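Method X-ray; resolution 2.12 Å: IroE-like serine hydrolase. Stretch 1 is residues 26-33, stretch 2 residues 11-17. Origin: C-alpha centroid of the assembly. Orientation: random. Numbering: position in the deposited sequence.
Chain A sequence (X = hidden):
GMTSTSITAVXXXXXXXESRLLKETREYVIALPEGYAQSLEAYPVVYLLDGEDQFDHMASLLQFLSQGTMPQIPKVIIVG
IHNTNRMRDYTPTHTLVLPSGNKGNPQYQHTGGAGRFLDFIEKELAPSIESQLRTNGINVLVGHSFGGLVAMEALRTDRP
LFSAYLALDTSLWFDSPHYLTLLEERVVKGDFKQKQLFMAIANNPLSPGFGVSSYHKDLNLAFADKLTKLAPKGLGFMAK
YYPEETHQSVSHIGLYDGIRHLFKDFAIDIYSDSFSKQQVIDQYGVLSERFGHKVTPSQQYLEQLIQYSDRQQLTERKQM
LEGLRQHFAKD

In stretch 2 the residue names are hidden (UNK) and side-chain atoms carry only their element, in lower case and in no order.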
ATOM      1  N   ARG A  26      -7.679  -8.674  26.961  1.00 21.93           N
ATOM      2  CA  ARG A  26      -7.093  -8.588  25.658  1.00 23.16           C
ATOM      3  C   ARG A  26      -7.965  -7.700  24.761  1.00 23.80           C
ATOM      4  O   ARG A  26      -9.162  -7.883  24.695  1.00 24.54           O
ATOM      5  CB  ARG A  26      -6.909  -9.993  25.046  1.00 24.42           C
ATOM      6  CG  ARG A  26      -5.620 -10.701  25.432  1.00 25.87           C
ATOM      7  CD  ARG A  26      -4.444  -9.764  25.132  1.00 27.62           C
ATOM      8  NE  ARG A  26      -3.172 -10.430  24.970  1.00 29.55           N
ATOM      9  CZ  ARG A  26      -2.412 -10.421  23.883  1.00 31.04           C
ATOM     10  NH1 ARG A  26      -2.698  -9.728  22.807  1.00 31.43           N
ATOM     11  NH2 ARG A  26      -1.286 -11.088  23.903  1.00 32.85           N
ATOM     12  N   GLU A  27      -7.342  -6.734  24.089  1.00 24.54           N
ATOM     13  CA  GLU A  27      -8.030  -5.849  23.158  1.00 25.73           C
ATOM     14  C   GLU A  27      -7.754  -6.228  21.714  1.00 23.20           C
ATOM     15  O   GLU A  27      -6.691  -6.790  21.352  1.00 21.72           O
ATOM     16  CB  GLU A  27      -7.649  -4.376  23.399  1.00 27.09           C
ATOM     17  CG  GLU A  27      -8.188  -3.853  24.709  1.00 29.72           C
ATOM     18  CD  GLU A  27      -7.776  -2.420  25.009  1.00 31.30           C
ATOM     19  OE1 GLU A  27      -6.751  -1.925  24.478  1.00 34.33           O
ATOM     20  OE2 GLU A  27      -8.490  -1.788  25.810  1.00 35.03           O
ATOM     21  N   TYR A  28      -8.752  -5.956  20.894  1.00 21.33           N
ATOM     22  CA  TYR A  28      -8.657  -6.213  19.476  1.00 22.59           C
ATOM     23  C   TYR A  28      -9.643  -5.346  18.700  1.00 21.66           C
ATOM     24  O   TYR A  28     -10.590  -4.800  19.264  1.00 19.75           O
ATOM     25  CB  TYR A  28      -8.848  -7.706  19.181  1.00 22.89           C
ATOM     26  CG  TYR A  28     -10.208  -8.281  19.454  1.00 23.11           C
ATOM     27  CD1 TYR A  28     -10.528  -8.783  20.701  1.00 23.32           C
ATOM     28  CD2 TYR A  28     -11.160  -8.364  18.452  1.00 22.31           C
ATOM     29  CE1 TYR A  28     -11.751  -9.355  20.940  1.00 24.04           C
ATOM     30  CE2 TYR A  28     -12.383  -8.927  18.681  1.00 23.31           C
ATOM     31  CZ  TYR A  28     -12.673  -9.437  19.922  1.00 23.39           C
ATOM     32  OH  TYR A  28     -13.907  -9.973  20.188  1.00 24.53           O
ATOM     33  N   VAL A  29      -9.405  -5.234  17.400  1.00 22.80           N
ATOM     34  CA  VAL A  29     -10.234  -4.448  16.492  1.00 23.67           C
ATOM     35  C   VAL A  29     -10.729  -5.321  15.330  1.00 24.17           C
ATOM     36  O   VAL A  29     -10.024  -6.206  14.873  1.00 25.17           O
ATOM     37  CB  VAL A  29      -9.454  -3.225  15.920  1.00 24.34           C
ATOM     38  CG1 VAL A  29      -9.336  -2.109  16.938  1.00 23.68           C
ATOM     39  CG2 VAL A  29      -8.065  -3.658  15.404  1.00 24.08           C
ATOM     40  N   ILE A  30     -11.961  -5.088  14.898  1.00 24.88           N
ATOM     41  CA  ILE A  30     -12.600  -5.819  13.788  1.00 25.69           C
ATOM     42  C   ILE A  30     -13.015  -4.841  12.675  1.00 25.32           C
ATOM     43  O   ILE A  30     -13.597  -3.829  12.974  1.00 25.28           O
ATOM     44  CB  ILE A  30     -13.931  -6.471  14.250  1.00 26.76           C
ATOM     45  CG1 ILE A  30     -13.716  -7.505  15.349  1.00 27.53           C
ATOM     46  CG2 ILE A  30     -14.673  -7.118  13.089  1.00 27.03           C
ATOM     47  CD1 ILE A  30     -15.036  -8.151  15.806  1.00 26.74           C
ATOM     48  N   ALA A  31     -12.709  -5.151  11.417  1.00 25.91           N
ATOM     49  CA  ALA A  31     -13.170  -4.385  10.259  1.00 25.85           C
ATOM     50  C   ALA A  31     -14.024  -5.387   9.492  1.00 25.70           C
ATOM     51  O   ALA A  31     -13.556  -6.496   9.196  1.00 26.57           O
ATOM     52  CB  ALA A  31     -12.001  -3.888   9.385  1.00 25.68           C
ATOM     53  N   LEU A  32     -15.285  -5.027   9.241  1.00 24.76           N
ATOM     54  CA  LEU A  32     -16.206  -5.883   8.516  1.00 23.42           C
ATOM     55  C   LEU A  32     -16.140  -5.490   7.027  1.00 22.43           C
ATOM     56  O   LEU A  32     -15.961  -4.334   6.696  1.00 20.82           O
ATOM     57  CB  LEU A  32     -17.640  -5.732   9.071  1.00 23.37           C
ATOM     58  CG  LEU A  32     -17.902  -6.247  10.494  1.00 23.46           C
ATOM     59  CD1 LEU A  32     -19.317  -5.914  10.896  1.00 24.74           C
ATOM     60  CD2 LEU A  32     -17.669  -7.779  10.620  1.00 22.42           C
ATOM     61  N   PRO A  33     -16.281  -6.459   6.126  1.00 22.61           N
ATOM     62  CA  PRO A  33     -16.222  -6.093   4.731  1.00 22.34           C
ATOM     63  C   PRO A  33     -17.415  -5.260   4.336  1.00 23.50           C
ATOM     64  O   PRO A  33     -18.460  -5.274   5.010  1.00 24.20           O
ATOM     65  CB  PRO A  33     -16.251  -7.446   4.011  1.00 21.06           C
ATOM     66  CG  PRO A  33     -16.903  -8.331   4.900  1.00 22.03           C
ATOM     67  CD  PRO A  33     -16.525  -7.901   6.297  1.00 22.46           C
ATOM     68  N   UNK A  11     -12.965   1.886   9.387  1.00 39.91           N
ATOM     69  CA  UNK A  11     -14.202   1.790  10.261  1.00 40.42           C
ATOM     70  C   UNK A  11     -14.291   0.433  10.936  1.00 40.27           C
ATOM     71  O   UNK A  11     -14.846  -0.547  10.416  1.00 41.03           O
ATOM     72  c   UNK A  11     -17.974   2.528   9.817  1.00 43.12           C
ATOM     73  c   UNK A  11     -15.502   2.079   9.511  1.00 41.01           C
ATOM     74  o   UNK A  11     -19.079   2.175  10.295  1.00 43.70           O
ATOM     75  o   UNK A  11     -17.853   3.366   8.886  1.00 44.22           O
ATOM     76  c   UNK A  11     -16.735   1.928  10.410  1.00 41.69           C
ATOM     77  N   UNK A  12     -13.745   0.395  12.130  1.00 39.50           N
ATOM     78  CA  UNK A  12     -13.647  -0.835  12.841  1.00 38.93           C
ATOM     79  C   UNK A  12     -14.512  -0.769  14.098  1.00 36.48           C
ATOM     80  O   UNK A  12     -15.091   0.252  14.429  1.00 34.70           O
ATOM     81  o   UNK A  12      -9.922   3.248  16.061  1.00 41.68           O
ATOM     82  c   UNK A  12     -10.739   0.986  13.294  1.00 41.58           C
ATOM     83  c   UNK A  12     -11.822   0.234  15.300  1.00 41.47           C
ATOM     84  c   UNK A  12     -12.168  -1.091  13.174  1.00 40.36           C
ATOM     85  c   UNK A  12     -10.190   2.055  13.998  1.00 41.91           C
ATOM     86  c   UNK A  12     -10.467   2.201  15.354  1.00 41.63           C
ATOM     87  c   UNK A  12     -11.288   1.295  16.008  1.00 41.47           C
ATOM     88  c   UNK A  12     -11.550   0.053  13.936  1.00 41.12           C
ATOM     89  N   UNK A  13     -14.547  -1.892  14.785  1.00 34.51           N
ATOM     90  CA  UNK A  13     -15.284  -2.085  16.007  1.00 33.56           C
ATOM     91  C   UNK A  13     -14.198  -2.391  17.052  1.00 32.16           C
ATOM     92  O   UNK A  13     -13.390  -3.294  16.871  1.00 30.77           O
ATOM     93  c   UNK A  13     -17.345  -3.530  16.610  1.00 35.89           C
ATOM     94  c   UNK A  13     -18.337  -4.492  15.956  1.00 36.42           C
ATOM     95  c   UNK A  13     -16.179  -3.278  15.731  1.00 34.70           C
ATOM     96  n   UNK A  13     -17.948  -5.083  14.808  1.00 36.62           N
ATOM     97  o   UNK A  13     -19.445  -4.681  16.460  1.00 36.86           O
ATOM     98  N   UNK A  14     -14.122  -1.599  18.103  1.00 31.14           N
ATOM     99  CA  UNK A  14     -13.147  -1.850  19.163  1.00 31.32           C
ATOM    100  C   UNK A  14     -13.711  -2.867  20.164  1.00 30.01           C
ATOM    101  O   UNK A  14     -14.729  -2.635  20.803  1.00 29.45           O
ATOM    102  o   UNK A  14     -12.241  -0.857  21.167  1.00 34.48           O
ATOM    103  c   UNK A  14     -12.764  -0.557  19.878  1.00 32.38           C
ATOM    104  N   UNK A  15     -12.995  -3.964  20.328  1.00 29.30           N
ATOM    105  CA  UNK A  15     -13.418  -5.077  21.153  1.00 29.25           C
ATOM    106  C   UNK A  15     -12.518  -5.429  22.337  1.00 29.04           C
ATOM    107  O   UNK A  15     -11.337  -5.078  22.363  1.00 27.26           O
ATOM    108  c   UNK A  15     -13.501  -6.303  20.243  1.00 30.36           C
ATOM    109  c   UNK A  15     -15.898  -6.029  19.390  1.00 33.07           C
ATOM    110  c   UNK A  15     -14.868  -6.892  20.043  1.00 32.47           C
ATOM    111  c   UNK A  15     -17.249  -6.640  19.686  1.00 34.29           C
ATOM    112  n   UNK A  15     -17.519  -6.612  21.175  1.00 35.21           N
ATOM    113  N   UNK A  16     -13.094  -6.160  23.296  1.00 29.15           N
ATOM    114  CA  UNK A  16     -12.367  -6.685  24.459  1.00 30.80           C
ATOM    115  C   UNK A  16     -12.799  -8.102  24.812  1.00 30.22           C
ATOM    116  O   UNK A  16     -13.989  -8.453  24.748  1.00 29.70           O
ATOM    117  n   UNK A  16     -10.515  -1.903  28.134  1.00 41.92           N
ATOM    118  c   UNK A  16     -10.832  -1.530  26.886  1.00 41.16           C
ATOM    119  n   UNK A  16     -10.335  -0.389  26.374  1.00 40.59           N
ATOM    120  n   UNK A  16     -11.680  -2.254  26.155  1.00 39.98           N
ATOM    121  c   UNK A  16     -12.570  -5.828  25.711  1.00 33.22           C
ATOM    122  c   UNK A  16     -12.291  -3.518  26.559  1.00 38.30           C
ATOM    123  c   UNK A  16     -11.699  -4.621  25.731  1.00 35.96           C
ATOM    124  N   UNK A  17     -11.819  -8.889  25.233  1.00 28.60           N
ATOM    125  CA  UNK A  17     -12.044 -10.242  25.672  1.00 27.97           C
ATOM    126  C   UNK A  17     -11.213 -10.497  26.939  1.00 27.54           C
ATOM    127  O   UNK A  17      -9.993 -10.224  26.973  1.00 27.97           O
ATOM    128  c   UNK A  17     -11.606 -11.166  24.529  1.00 27.82           C
ATOM    129  c   UNK A  17     -11.601 -13.246  23.178  1.00 27.81           C
ATOM    130  c   UNK A  17     -11.907 -12.652  24.538  1.00 28.15           C
ATOM    131  c   UNK A  17     -11.090 -13.327  25.613  1.00 29.86           C
TER
HETATM  132  O   HOH W   1     -16.383  -2.468  10.714  1.00 28.98           O

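Position 11 opens the stretch. Its side chain has three carbons in an unbranched row, and the third carries two oxygens. The side chain stays clear of stretch 1. That is a carboxylate on a two-methylene arm, so the residue is glutamate, E11. The backbone is linked to stretch 1 through water 1, which donates to E11 O (2.5 Å) and accepts from L32 N (3.2 Å).

Position 12 has one carbon leading to a ring of six carbons, and the ring bears one oxygen. A ring carbon packs against V29 CG1, on the face that also carries V29. A phenol on a single methylene is tyrosine, Y12. The apolar contact runs from Y12 CD1 to V29 CG1, at 3.8 Å.

Position 13 has three carbons, the third carrying one oxygen and one nitrogen. The backbone N donates to I30 O (2.8 Å), and I30 N donates to the backbone O of position 13 (3.0 Å). The skeleton has the length of glutamate, but one nitrogen beside the single oxygen makes the end an amide: glutamine, Q13. Its CB is 4.2 Å from I30 CB, and its NE2 is 4.2 Å from L32 CD1.

Position 14 has one carbon and one oxygen. The short side chain shares a face with V29 but comes no nearer than 4.7 Å to stretch 1. A lone hydroxyl on CB is serine, S14. It is exposed, and stretch 1 covers little of it.

Position 15 has four carbons in a row ending in nitrogen. Its CB sits over one face of the Y28 ring, 3.3 Å from the ring centroid and 17° off the normal, a CH-pi contact. The unbranched chain with a terminal amine is lysine, K15. Its CG is 3.2 Å from Y28 OH. The aliphatic part thus packs on the tyrosine, while the end of the chain leads away.

Position 16 has three carbons, a nitrogen, then a carbon carrying two more nitrogens. One of the end nitrogens comes very close to E27 OE2. This guanidinium identifies arginine, R16. Its NH2 forms a salt bridge with E27 OE2, modelled at 2.4 Å. That distance is too short, so the exact positions of both atoms are less sure.

Position 17 has four carbons, forked at the second. Its CB lies near the plane of the Y28 ring, at the edge, 4.0 Å from Y28 CE1. The forked chain is leucine, L17.

The contact is an antiparallel strand pair. Q13, K15 and L17 each exchange two backbone hydrogen bonds with I30, Y28 and R26, respectively. For K15 these are K15 N to Y28 O (2.8 Å) and Y28 N to K15 O (3.1 Å); for L17 they are L17 N to R26 O (2.9 Å) and R26 N to L17 O (2.8 Å). Side chains alternate between faces. Y28 packs with K15 and L17 on one, while E27 meets R16 on the other. Together the stretches bury 666 Å², counting both sides.

Stretch 2, residues 11-17: EYQSKRL
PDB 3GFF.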